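Local structure of lipopolysaccharide biosynthesis protein wbpB (Thermus thermophilus, 3O9Z) at residues 17-22 and 77-82; 163-166 and 170-173; 178-183 and 227-232. The protein is an NAD-dependent dehydrogenase of the Gfo/Idh/MocA family, involved in the biosynthesis of the sugar 2,3-diacetamido-2,3-dideoxy-D-mannuronic acid. All coordinates share one frame; numbering follows the deposited sequence.

All three contacts are mainly buried, and only interaction 2 has an exposed edge, at Val172. Interaction 1 belongs to the NAD-binding Rossmann part of the chain, whereas interactions 2 and 3 fall in the C-terminal alpha/beta part, with centres about 10 Å apart. Their chemistry differs accordingly. Interaction 1 joins a thin histidine contact to a loop that binds ribose; interaction 2 mixes aromatic packing with polar groups reaching the pyrophosphate; interaction 3 is aliphatic across its interface. Asn183 of interaction 3 ties them together: its ND2 lies 2.9 Å from Tyr166 OH and its OD1 3.0 Å from Asn82 ND2, both probable hydrogen bonds.

Interaction 1: 17-22 and 77-82; sequences PRHLKA and SIASPN. With NAD (nicotinamide-adenine-dinucleotide), chain E.
His19, on helix 16-25, turns its imidazole onto Ser77 and Ala79 at the end of strand 75-78. Its CB points across the gap, and with CG opposite the carbonyl carbon and next to the backbone N (chi1 -71°) the ring extends to the strand. CD2 then lies 4.3 Å from Ala79 CB, which sits over one ring face but displaced to the rim; ND1 is 4.4 Å from Ser77 CB. The two segments meet only lightly here, burying 104 Å² between them. The ring's polar atoms are satisfied by residues elsewhere in the chain: ND1 is hydrogen-bonded to Tyr270 OH, which also bonds Ser77 OG, and the tip NE2 is hydrogen-bonded to Glu102 OE2. With a hydrogen bond at each ring nitrogen, the imidazole is unlikely to turn freely.

Beyond Ala79 the chain leaves the strand and follows the dinucleotide. The carbonyl of Ala79 comes close to the nicotinamide ribose, O to NAD C5D being 3.1 Å. Pro81 meets the adenosine half instead, its CD 3.4 Å from NAD O4B and 3.5 Å from NAD C8A, while its CB packs 3.6 Å from Trp170 CD2. Replacing Pro81 by glycine would probably open a gap between the adenosine and the Trp170 indole and set this loop freer to turn. Asn82 holds the nicotinamide ribose: its OD1 accepts from NAD O3D at 2.7 Å. Its ND2 is bonded to Ser177 O and Asn183 OD1, which would limit rotation of the amide and leave OD1 turned to the sugar. A parallel strand running into a loop that passes along the cofactor, with a helix packed beside it, is the topology of the NAD-binding Rossmann fold.

Interaction 2: 163-166 and 170-173; sequences GKWY and WKVD. With NAD (nicotinamide-adenine-dinucleotide), chain E.
Tyr166 and Lys171 cross at about a right angle, the lysine's CB lying over one face of the phenol ring. CB is 3.8 Å from the ring centroid and 21° off the normal, which meets the geometry of a CH-pi contact. On the other side of the lysine chain, CG stands 3.5 Å above the centre of the Trp170 indole, so the aliphatic part is held between two aromatic faces. Trp165 approaches obliquely, with CZ3 3.9 Å from Lys171 CD, and its NE1 bonds Asp44 of the third subunit. Val172 CG1 meets Tyr166 CE2 at 3.6 Å. A water bridges the two segments, lying 2.6 Å from Tyr166 OH and donating to Lys171 O; Tyr166 OH is also hydrogen-bonded to Asn183 ND2.

The bend at chi4 (-85°) swings Lys171 NZ to NAD O1N, a 2.8 Å hydrogen bond to the nicotinamide-side phosphate. Trp170 offers its edge, NE1 donating to NAD O2A on the other phosphate at 2.8 Å with a fairly straight N-H...O angle of 160°. Lysine charge here would probably offset that of the pyrophosphate. Both donors belong to the NAD pyrophosphate site, which this loop of the C-terminal alpha/beta part reaches.

Interaction 3: 178-183 and 227-232; sequences GGLATN and LSIDPS
Ala181 and Leu227 bring the short helix 180-183 nearest to the end of strand 221-228, their CA atoms 7.5 Å apart. This is helix-on-sheet packing within the C-terminal alpha/beta domain, the strand being an inner member of its mixed six-stranded sheet. No hydrogen bond crosses the interface, and three aliphatic side chains carry it.

Leu180 holds CG opposite its backbone N (chi1 -178°), a torsion that carries the branched end out from the helix to the sheet. There it slides past Leu227 and Ile229, each running the other way. Leu227 CD2 lies 3.8 Å from Leu180 CG, and the same methyl presses on the helix backbone, 3.6 Å from Leu180 O and 3.8 Å from Ala181 CA. At the far end of the leucine, CD1 meets Ile229 CG2 at 3.8 Å, and Ile229 CD1 lies only slightly farther from it. Leu180 thus spans Leu227, near the strand's end, and Ile229 in the turn that follows.

The helix starts from two glycines with positive phi. Gly179, the N-cap, has phi 93°, where a side chain would jam against the preceding carbonyl O; a CB on Gly178 would clash with Thr182 CG2. Gly179 O receives the N-H groups of both Thr182 and Asn183, the latter at 2.8 Å. This turn carries Asn183 into the NAD and 2-oxoglutarate pockets, and the carbonyl O of Asn183 bonds Lys103 NZ.

At the strand's end two small turns bend the chain. Ser228 OG takes the Asp230 N-H at 2.9 Å, an ST turn, and an Asx turn follows in which Ser232 N donates to Asp230 OD1 at 2.9 Å, approaching from above the carboxylate, 45° out of its plane.

Interaction 1: 17-22 and 77-82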
loop_
_atom_site.group_PDB
_atom_site.type_symbol
_atom_site.label_atom_id
_atom_site.label_comp_id
_atom_site.label_asym_id
_atom_site.label_seq_id
_atom_site.Cartn_x
_atom_site.Cartn_y
_atom_site.Cartn_z
ATOM N N PRO A 17 16.687 10.498 6.739
ATOM C CA PRO A 17 17.861 10.387 7.627
ATOM C C PRO A 17 18.573 11.732 7.806
ATOM O O PRO A 17 19.278 11.944 8.799
ATOM C CB PRO A 17 18.752 9.391 6.892
ATOM C CG PRO A 17 17.772 8.531 6.127
ATOM C CD PRO A 17 16.679 9.477 5.669
ATOM N N ARG A 18 18.454 12.646 6.842
ATOM C CA ARG A 18 19.056 13.963 6.994
ATOM C C ARG A 18 18.327 14.760 8.057
ATOM O O ARG A 18 18.946 15.559 8.777
ATOM C CB ARG A 18 19.022 14.746 5.673
ATOM C CG ARG A 18 20.388 15.037 5.152
ATOM C CD ARG A 18 20.354 15.812 3.834
ATOM N NE ARG A 18 20.421 14.909 2.691
ATOM C CZ ARG A 18 20.370 15.311 1.428
ATOM N NH1 ARG A 18 20.236 16.607 1.158
ATOM N NH2 ARG A 18 20.435 14.423 0.443
ATOM N N HIS A 19 17.027 14.528 8.199
ATOM C CA HIS A 19 16.235 15.193 9.252
ATOM C C HIS A 19 16.515 14.575 10.611
ATOM O O HIS A 19 16.577 15.302 11.597
ATOM C CB HIS A 19 14.740 15.046 8.948
ATOM C CG HIS A 19 14.301 15.873 7.781
ATOM N ND1 HIS A 19 13.751 17.124 7.947
ATOM C CD2 HIS A 19 14.429 15.686 6.440
ATOM C CE1 HIS A 19 13.509 17.658 6.760
ATOM N NE2 HIS A 19 13.944 16.823 5.830
ATOM N N LEU A 20 16.769 13.275 10.650
ATOM C CA LEU A 20 17.128 12.634 11.917
ATOM C C LEU A 20 18.459 13.159 12.372
ATOM O O LEU A 20 18.596 13.486 13.557
ATOM C CB LEU A 20 17.268 11.125 11.732
ATOM C CG LEU A 20 15.968 10.389 11.436
ATOM C CD1 LEU A 20 16.180 8.868 11.217
ATOM C CD2 LEU A 20 14.892 10.614 12.506
ATOM N N LYS A 21 19.420 13.268 11.453
ATOM C CA LYS A 21 20.720 13.839 11.789
ATOM C C LYS A 21 20.555 15.301 12.259
ATOM O O LYS A 21 21.181 15.710 13.257
ATOM C CB LYS A 21 21.689 13.669 10.615
ATOM C CG LYS A 21 23.057 14.305 10.800
ATOM C CD LYS A 21 23.668 14.561 9.435
ATOM C CE LYS A 21 24.910 13.728 9.264
ATOM N NZ LYS A 21 26.083 14.614 9.494
ATOM N N ALA A 22 19.709 16.096 11.602
ATOM C CA ALA A 22 19.543 17.505 11.995
ATOM C C ALA A 22 18.927 17.631 13.391
ATOM O O ALA A 22 19.330 18.478 14.197
ATOM C CB ALA A 22 18.641 18.257 10.983
ATOM N N SER A 77 8.189 18.143 11.745
ATOM C CA SER A 77 9.001 18.104 10.526
ATOM C C SER A 77 8.332 17.217 9.484
ATOM O O SER A 77 7.851 16.125 9.787
ATOM C CB SER A 77 10.391 17.568 10.802
ATOM O OG SER A 77 11.174 18.395 11.661
ATOM N N ILE A 78 8.343 17.666 8.237
ATOM C CA ILE A 78 7.485 17.050 7.229
ATOM C C ILE A 78 8.355 16.664 6.028
ATOM O O ILE A 78 8.856 17.508 5.291
ATOM C CB ILE A 78 6.318 17.990 6.788
ATOM C CG1 ILE A 78 5.371 18.165 7.989
ATOM C CG2 ILE A 78 5.568 17.520 5.573
ATOM C CD1 ILE A 78 4.379 19.361 7.820
ATOM N N ALA A 79 8.516 15.354 5.854
ATOM C CA ALA A 79 9.314 14.790 4.733
ATOM C C ALA A 79 8.463 13.834 3.903
ATOM O O ALA A 79 9.001 12.866 3.322
ATOM C CB ALA A 79 10.564 14.139 5.271
ATOM N N SER A 80 7.160 14.043 3.838
ATOM C CA SER A 80 6.198 13.300 3.034
ATOM C C SER A 80 6.179 13.793 1.579
ATOM O O SER A 80 6.814 14.835 1.291
ATOM C CB SER A 80 4.816 13.416 3.681
ATOM O OG SER A 80 4.521 14.827 3.768
ATOM N N PRO A 81 5.473 13.092 0.666
ATOM C CA PRO A 81 5.285 13.577 -0.720
ATOM C C PRO A 81 4.631 14.965 -0.745
ATOM O O PRO A 81 3.942 15.365 0.217
ATOM C CB PRO A 81 4.346 12.553 -1.351
ATOM C CG PRO A 81 4.715 11.247 -0.593
ATOM C CD PRO A 81 4.905 11.732 0.829
ATOM N N ASN A 82 4.940 15.744 -1.770
ATOM C CA ASN A 82 4.688 17.175 -1.768
ATOM C C ASN A 82 3.247 17.513 -1.524
ATOM O O ASN A 82 3.010 18.540 -0.841
ATOM C CB ASN A 82 5.149 17.797 -3.097
ATOM C CG ASN A 82 6.632 17.546 -3.361
ATOM O OD1 ASN A 82 7.405 17.195 -2.475
ATOM N ND2 ASN A 82 7.027 17.797 -4.620
HETATM P PA NAD E . 10.532 9.150 -0.710
HETATM O O1A NAD E . 11.855 8.496 -0.571
HETATM O O2A NAD E . 9.485 8.675 -1.730
HETATM O O5B NAD E . 9.976 9.044 0.764
HETATM C C5B NAD E . 8.669 9.517 0.935
HETATM C C4B NAD E . 8.122 8.944 2.265
HETATM O O4B NAD E . 6.843 9.544 2.598
HETATM C C3B NAD E . 7.826 7.432 2.065
HETATM O O3B NAD E . 8.512 6.628 3.046
HETATM C C2B NAD E . 6.294 7.321 2.138
HETATM O O2B NAD E . 5.804 6.084 2.678
HETATM C C1B NAD E . 6.043 8.486 3.141
HETATM N N9A NAD E . 4.616 8.900 3.110
HETATM C C8A NAD E . 3.602 8.755 2.212
HETATM N N7A NAD E . 2.471 9.270 2.689
HETATM C C5A NAD E . 2.718 9.688 3.973
HETATM C C6A NAD E . 1.928 10.295 5.021
HETATM N N6A NAD E . 0.589 10.512 4.837
HETATM N N1A NAD E . 2.635 10.564 6.113
HETATM C C2A NAD E . 3.920 10.377 6.381
HETATM N N3A NAD E . 4.675 9.782 5.422
HETATM C C4A NAD E . 4.078 9.491 4.261
HETATM O O3 NAD E . 10.764 10.708 -0.988
HETATM P PN NAD E . 11.880 11.699 -0.522
HETATM O O1N NAD E . 12.900 11.850 -1.650
HETATM O O2N NAD E . 12.363 11.332 0.853
HETATM O O5D NAD E . 11.136 13.112 -0.559
HETATM C C5D NAD E . 10.462 13.419 0.635
HETATM C C4D NAD E . 10.247 14.943 0.619
HETATM O O4D NAD E . 11.565 15.514 0.775
HETATM C C3D NAD E . 9.630 15.528 -0.659
HETATM O O3D NAD E . 8.887 16.717 -0.239
HETATM C C2D NAD E . 10.884 16.008 -1.409
HETATM O O2D NAD E . 10.619 17.114 -2.256
HETATM C C1D NAD E . 11.897 16.386 -0.321
HETATM N N1N NAD E . 13.287 16.249 -0.751
HETATM C C2N NAD E . 14.130 17.237 -0.537
HETATM C C3N NAD E . 15.466 17.218 -0.880
HETATM C C7N NAD E . 16.233 18.450 -0.626
HETATM O O7N NAD E . 15.881 19.281 0.239
HETATM N N7N NAD E . 17.381 18.523 -1.289
HETATM C C4N NAD E . 15.953 16.047 -1.477
HETATM C C5N NAD E . 15.057 14.985 -1.610
HETATM C C6N NAD E . 13.720 15.073 -1.232
#

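Interaction 2: 163-166 and 170-173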
loop_
_atom_site.group_PDB
_atom_site.type_symbol
_atom_site.label_atom_id
_atom_site.label_comp_id
_atom_site.label_asym_id
_atom_site.label_seq_id
_atom_site.Cartn_x
_atom_site.Cartn_y
_atom_site.Cartn_z
ATOM N N GLY A 163 17.600 7.900 -11.540
ATOM C CA GLY A 163 17.418 6.565 -12.124
ATOM C C GLY A 163 15.985 6.154 -12.403
ATOM O O GLY A 163 15.034 6.924 -12.190
ATOM N N LYS A 164 15.813 4.915 -12.856
ATOM C CA LYS A 164 14.540 4.419 -13.376
ATOM C C LYS A 164 13.454 4.344 -12.320
ATOM O O LYS A 164 12.267 4.359 -12.644
ATOM C CB LYS A 164 14.787 3.024 -13.975
ATOM C CG LYS A 164 15.593 3.099 -15.246
ATOM C CD LYS A 164 14.897 3.790 -16.337
ATOM C CE LYS A 164 15.815 3.713 -17.553
ATOM N NZ LYS A 164 14.949 3.174 -18.610
ATOM N N TRP A 165 13.820 4.318 -11.047
ATOM C CA TRP A 165 12.818 4.279 -9.993
ATOM C C TRP A 165 11.993 5.579 -9.984
ATOM O O TRP A 165 10.842 5.560 -9.571
ATOM C CB TRP A 165 13.516 4.061 -8.632
ATOM C CG TRP A 165 14.529 5.118 -8.358
ATOM C CD1 TRP A 165 15.833 5.118 -8.771
ATOM C CD2 TRP A 165 14.316 6.388 -7.720
ATOM N NE1 TRP A 165 16.466 6.292 -8.412
ATOM C CE2 TRP A 165 15.547 7.093 -7.782
ATOM C CE3 TRP A 165 13.196 6.985 -7.091
ATOM C CZ2 TRP A 165 15.708 8.384 -7.235
ATOM C CZ3 TRP A 165 13.387 8.251 -6.491
ATOM C CH2 TRP A 165 14.604 8.924 -6.639
ATOM N N TYR A 166 12.621 6.701 -10.309
ATOM C CA TYR A 166 11.918 8.002 -10.184
ATOM C C TYR A 166 10.630 7.993 -10.998
ATOM O O TYR A 166 9.582 8.460 -10.504
ATOM C CB TYR A 166 12.920 9.094 -10.594
ATOM C CG TYR A 166 12.460 10.511 -10.423
ATOM C CD1 TYR A 166 12.873 11.241 -9.322
ATOM C CD2 TYR A 166 11.710 11.149 -11.406
ATOM C CE1 TYR A 166 12.483 12.587 -9.176
ATOM C CE2 TYR A 166 11.318 12.506 -11.274
ATOM C CZ TYR A 166 11.708 13.167 -10.169
ATOM O OH TYR A 166 11.352 14.518 -9.990
ATOM N N TRP A 170 5.862 8.579 -6.820
ATOM C CA TRP A 170 4.975 9.740 -6.711
ATOM C C TRP A 170 5.607 10.971 -7.337
ATOM O O TRP A 170 4.906 11.936 -7.640
ATOM C CB TRP A 170 4.649 10.014 -5.237
ATOM C CG TRP A 170 5.850 10.403 -4.410
ATOM C CD1 TRP A 170 6.630 9.581 -3.632
ATOM C CD2 TRP A 170 6.381 11.717 -4.217
ATOM N NE1 TRP A 170 7.632 10.274 -3.038
ATOM C CE2 TRP A 170 7.509 11.604 -3.378
ATOM C CE3 TRP A 170 6.042 12.992 -4.727
ATOM C CZ2 TRP A 170 8.277 12.700 -3.006
ATOM C CZ3 TRP A 170 6.828 14.076 -4.369
ATOM C CH2 TRP A 170 7.959 13.931 -3.558
ATOM N N LYS A 171 6.930 11.001 -7.464
ATOM C CA LYS A 171 7.622 12.162 -8.010
ATOM C C LYS A 171 7.196 12.584 -9.383
ATOM O O LYS A 171 7.326 13.764 -9.761
ATOM C CB LYS A 171 9.152 12.025 -7.841
ATOM C CG LYS A 171 9.563 11.959 -6.347
ATOM C CD LYS A 171 10.846 11.149 -6.155
ATOM C CE LYS A 171 11.236 11.022 -4.694
ATOM N NZ LYS A 171 12.026 12.228 -4.243
ATOM N N VAL A 172 6.726 11.640 -10.191
ATOM C CA VAL A 172 6.249 11.998 -11.518
ATOM C C VAL A 172 4.722 12.070 -11.616
ATOM O O VAL A 172 4.186 12.318 -12.707
ATOM C CB VAL A 172 6.789 11.042 -12.624
ATOM C CG1 VAL A 172 8.329 11.071 -12.608
ATOM C CG2 VAL A 172 6.239 9.611 -12.358
ATOM N N ASP A 173 4.016 11.912 -10.485
ATOM C CA ASP A 173 2.531 12.058 -10.509
ATOM C C ASP A 173 2.292 13.543 -10.228
ATOM O O ASP A 173 2.582 14.012 -9.130
ATOM C CB ASP A 173 1.944 11.208 -9.372
ATOM C CG ASP A 173 0.446 11.337 -9.241
ATOM O OD1 ASP A 173 -0.141 10.425 -8.597
ATOM O OD2 ASP A 173 -0.115 12.341 -9.713
HETATM P PA NAD E . 10.532 9.150 -0.710
HETATM O O1A NAD E . 11.855 8.496 -0.571
HETATM O O2A NAD E . 9.485 8.675 -1.730
HETATM O O5B NAD E . 9.976 9.044 0.764
HETATM C C5B NAD E . 8.669 9.517 0.935
HETATM C C4B NAD E . 8.122 8.944 2.265
HETATM O O4B NAD E . 6.843 9.544 2.598
HETATM C C3B NAD E . 7.826 7.432 2.065
HETATM O O3B NAD E . 8.512 6.628 3.046
HETATM C C2B NAD E . 6.294 7.321 2.138
HETATM O O2B NAD E . 5.804 6.084 2.678
HETATM C C1B NAD E . 6.043 8.486 3.141
HETATM N N9A NAD E . 4.616 8.900 3.110
HETATM C C8A NAD E . 3.602 8.755 2.212
HETATM N N7A NAD E . 2.471 9.270 2.689
HETATM C C5A NAD E . 2.718 9.688 3.973
HETATM C C6A NAD E . 1.928 10.295 5.021
HETATM N N6A NAD E . 0.589 10.512 4.837
HETATM N N1A NAD E . 2.635 10.564 6.113
HETATM C C2A NAD E . 3.920 10.377 6.381
HETATM N N3A NAD E . 4.675 9.782 5.422
HETATM C C4A NAD E . 4.078 9.491 4.261
HETATM O O3 NAD E . 10.764 10.708 -0.988
HETATM P PN NAD E . 11.880 11.699 -0.522
HETATM O O1N NAD E . 12.900 11.850 -1.650
HETATM O O2N NAD E . 12.363 11.332 0.853
HETATM O O5D NAD E . 11.136 13.112 -0.559
HETATM C C5D NAD E . 10.462 13.419 0.635
HETATM C C4D NAD E . 10.247 14.943 0.619
HETATM O O4D NAD E . 11.565 15.514 0.775
HETATM C C3D NAD E . 9.630 15.528 -0.659
HETATM O O3D NAD E . 8.887 16.717 -0.239
HETATM C C2D NAD E . 10.884 16.008 -1.409
HETATM O O2D NAD E . 10.619 17.114 -2.256
HETATM C C1D NAD E . 11.897 16.386 -0.321
HETATM N N1N NAD E . 13.287 16.249 -0.751
HETATM C C2N NAD E . 14.130 17.237 -0.537
HETATM C C3N NAD E . 15.466 17.218 -0.880
HETATM C C7N NAD E . 16.233 18.450 -0.626
HETATM O O7N NAD E . 15.881 19.281 0.239
HETATM N N7N NAD E . 17.381 18.523 -1.289
HETATM C C4N NAD E . 15.953 16.047 -1.477
HETATM C C5N NAD E . 15.057 14.985 -1.610
HETATM C C6N NAD E . 13.720 15.073 -1.232
HETATM O O HOH W 1 9.144 15.222 -11.205
#

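Interaction 3: 178-183 and 227-232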
loop_
_atom_site.group_PDB
_atom_site.type_symbol
_atom_site.label_atom_id
_atom_site.label_comp_id
_atom_site.label_asym_id
_atom_site.label_seq_id
_atom_site.Cartn_x
_atom_site.Cartn_y
_atom_site.Cartn_z
ATOM N N GLY A 178 3.666 18.077 -8.146
ATOM C CA GLY A 178 3.615 19.374 -8.832
ATOM C C GLY A 178 4.344 19.415 -10.158
ATOM O O GLY A 178 4.310 20.443 -10.846
ATOM N N GLY A 179 4.910 18.286 -10.561
ATOM C CA GLY A 179 5.594 18.199 -11.839
ATOM C C GLY A 179 7.084 18.487 -11.639
ATOM O O GLY A 179 7.523 18.960 -10.598
ATOM N N LEU A 180 7.881 18.243 -12.679
ATOM C CA LEU A 180 9.337 18.397 -12.615
ATOM C C LEU A 180 9.790 19.796 -12.165
ATOM O O LEU A 180 10.681 19.935 -11.338
ATOM C CB LEU A 180 9.930 17.984 -13.974
ATOM C CG LEU A 180 11.458 18.040 -14.037
ATOM C CD1 LEU A 180 11.991 16.906 -13.202
ATOM C CD2 LEU A 180 11.903 17.864 -15.491
ATOM N N ALA A 181 9.151 20.822 -12.741
ATOM C CA ALA A 181 9.559 22.195 -12.408
ATOM C C ALA A 181 9.262 22.586 -10.973
ATOM O O ALA A 181 9.943 23.459 -10.409
ATOM C CB ALA A 181 8.862 23.185 -13.355
ATOM N N THR A 182 8.362 21.855 -10.326
ATOM C CA THR A 182 8.133 22.065 -8.901
ATOM C C THR A 182 9.052 21.159 -8.080
ATOM O O THR A 182 9.806 21.613 -7.224
ATOM C CB THR A 182 6.691 21.747 -8.543
ATOM O OG1 THR A 182 5.813 22.703 -9.161
ATOM C CG2 THR A 182 6.461 21.834 -7.029
ATOM N N ASN A 183 8.946 19.857 -8.326
ATOM C CA ASN A 183 9.621 18.899 -7.468
ATOM C C ASN A 183 11.114 19.099 -7.459
ATOM O O ASN A 183 11.682 19.044 -6.388
ATOM C CB ASN A 183 9.291 17.469 -7.886
ATOM C CG ASN A 183 9.786 16.467 -6.881
ATOM O OD1 ASN A 183 9.510 16.608 -5.690
ATOM N ND2 ASN A 183 10.596 15.496 -7.327
ATOM N N LEU A 227 16.362 22.791 -16.887
ATOM C CA LEU A 227 16.245 21.802 -15.807
ATOM C C LEU A 227 16.152 20.396 -16.431
ATOM O O LEU A 227 15.309 20.170 -17.309
ATOM C CB LEU A 227 14.943 22.141 -15.054
ATOM C CG LEU A 227 14.487 21.035 -14.103
ATOM C CD1 LEU A 227 15.475 20.762 -12.972
ATOM C CD2 LEU A 227 13.095 21.478 -13.578
ATOM N N SER A 228 16.959 19.447 -15.952
ATOM C CA SER A 228 16.757 18.084 -16.402
ATOM C C SER A 228 17.167 17.089 -15.328
ATOM O O SER A 228 18.040 17.365 -14.478
ATOM C CB SER A 228 17.570 17.788 -17.660
ATOM O OG SER A 228 17.302 16.473 -18.180
ATOM N N ILE A 229 16.487 15.953 -15.378
ATOM C CA ILE A 229 16.865 14.777 -14.593
ATOM C C ILE A 229 17.527 13.710 -15.450
ATOM O O ILE A 229 17.730 12.577 -14.981
ATOM C CB ILE A 229 15.692 14.203 -13.752
ATOM C CG1 ILE A 229 14.521 13.952 -14.690
ATOM C CG2 ILE A 229 15.337 15.197 -12.622
ATOM C CD1 ILE A 229 13.344 13.120 -14.084
ATOM N N ASP A 230 17.815 14.064 -16.702
ATOM C CA ASP A 230 18.620 13.180 -17.589
ATOM C C ASP A 230 20.088 13.613 -17.490
ATOM O O ASP A 230 20.434 14.710 -17.940
ATOM C CB ASP A 230 18.086 13.332 -19.007
ATOM C CG ASP A 230 18.805 12.472 -20.013
ATOM O OD1 ASP A 230 19.867 11.927 -19.657
ATOM O OD2 ASP A 230 18.308 12.409 -21.164
ATOM N N PRO A 231 20.945 12.748 -16.931
ATOM C CA PRO A 231 22.338 13.161 -16.735
ATOM C C PRO A 231 23.144 13.267 -18.041
ATOM O O PRO A 231 24.230 13.837 -18.016
ATOM C CB PRO A 231 22.882 12.043 -15.834
ATOM C CG PRO A 231 22.123 10.835 -16.261
ATOM C CD PRO A 231 20.687 11.385 -16.423
ATOM N N SER A 232 22.545 12.937 -19.183
ATOM C CA SER A 232 23.184 13.184 -20.469
ATOM C C SER A 232 23.394 14.680 -20.691
ATOM O O SER A 232 24.163 15.088 -21.571
ATOM C CB SER A 232 22.414 12.567 -21.643
ATOM O OG SER A 232 21.260 13.309 -22.001
#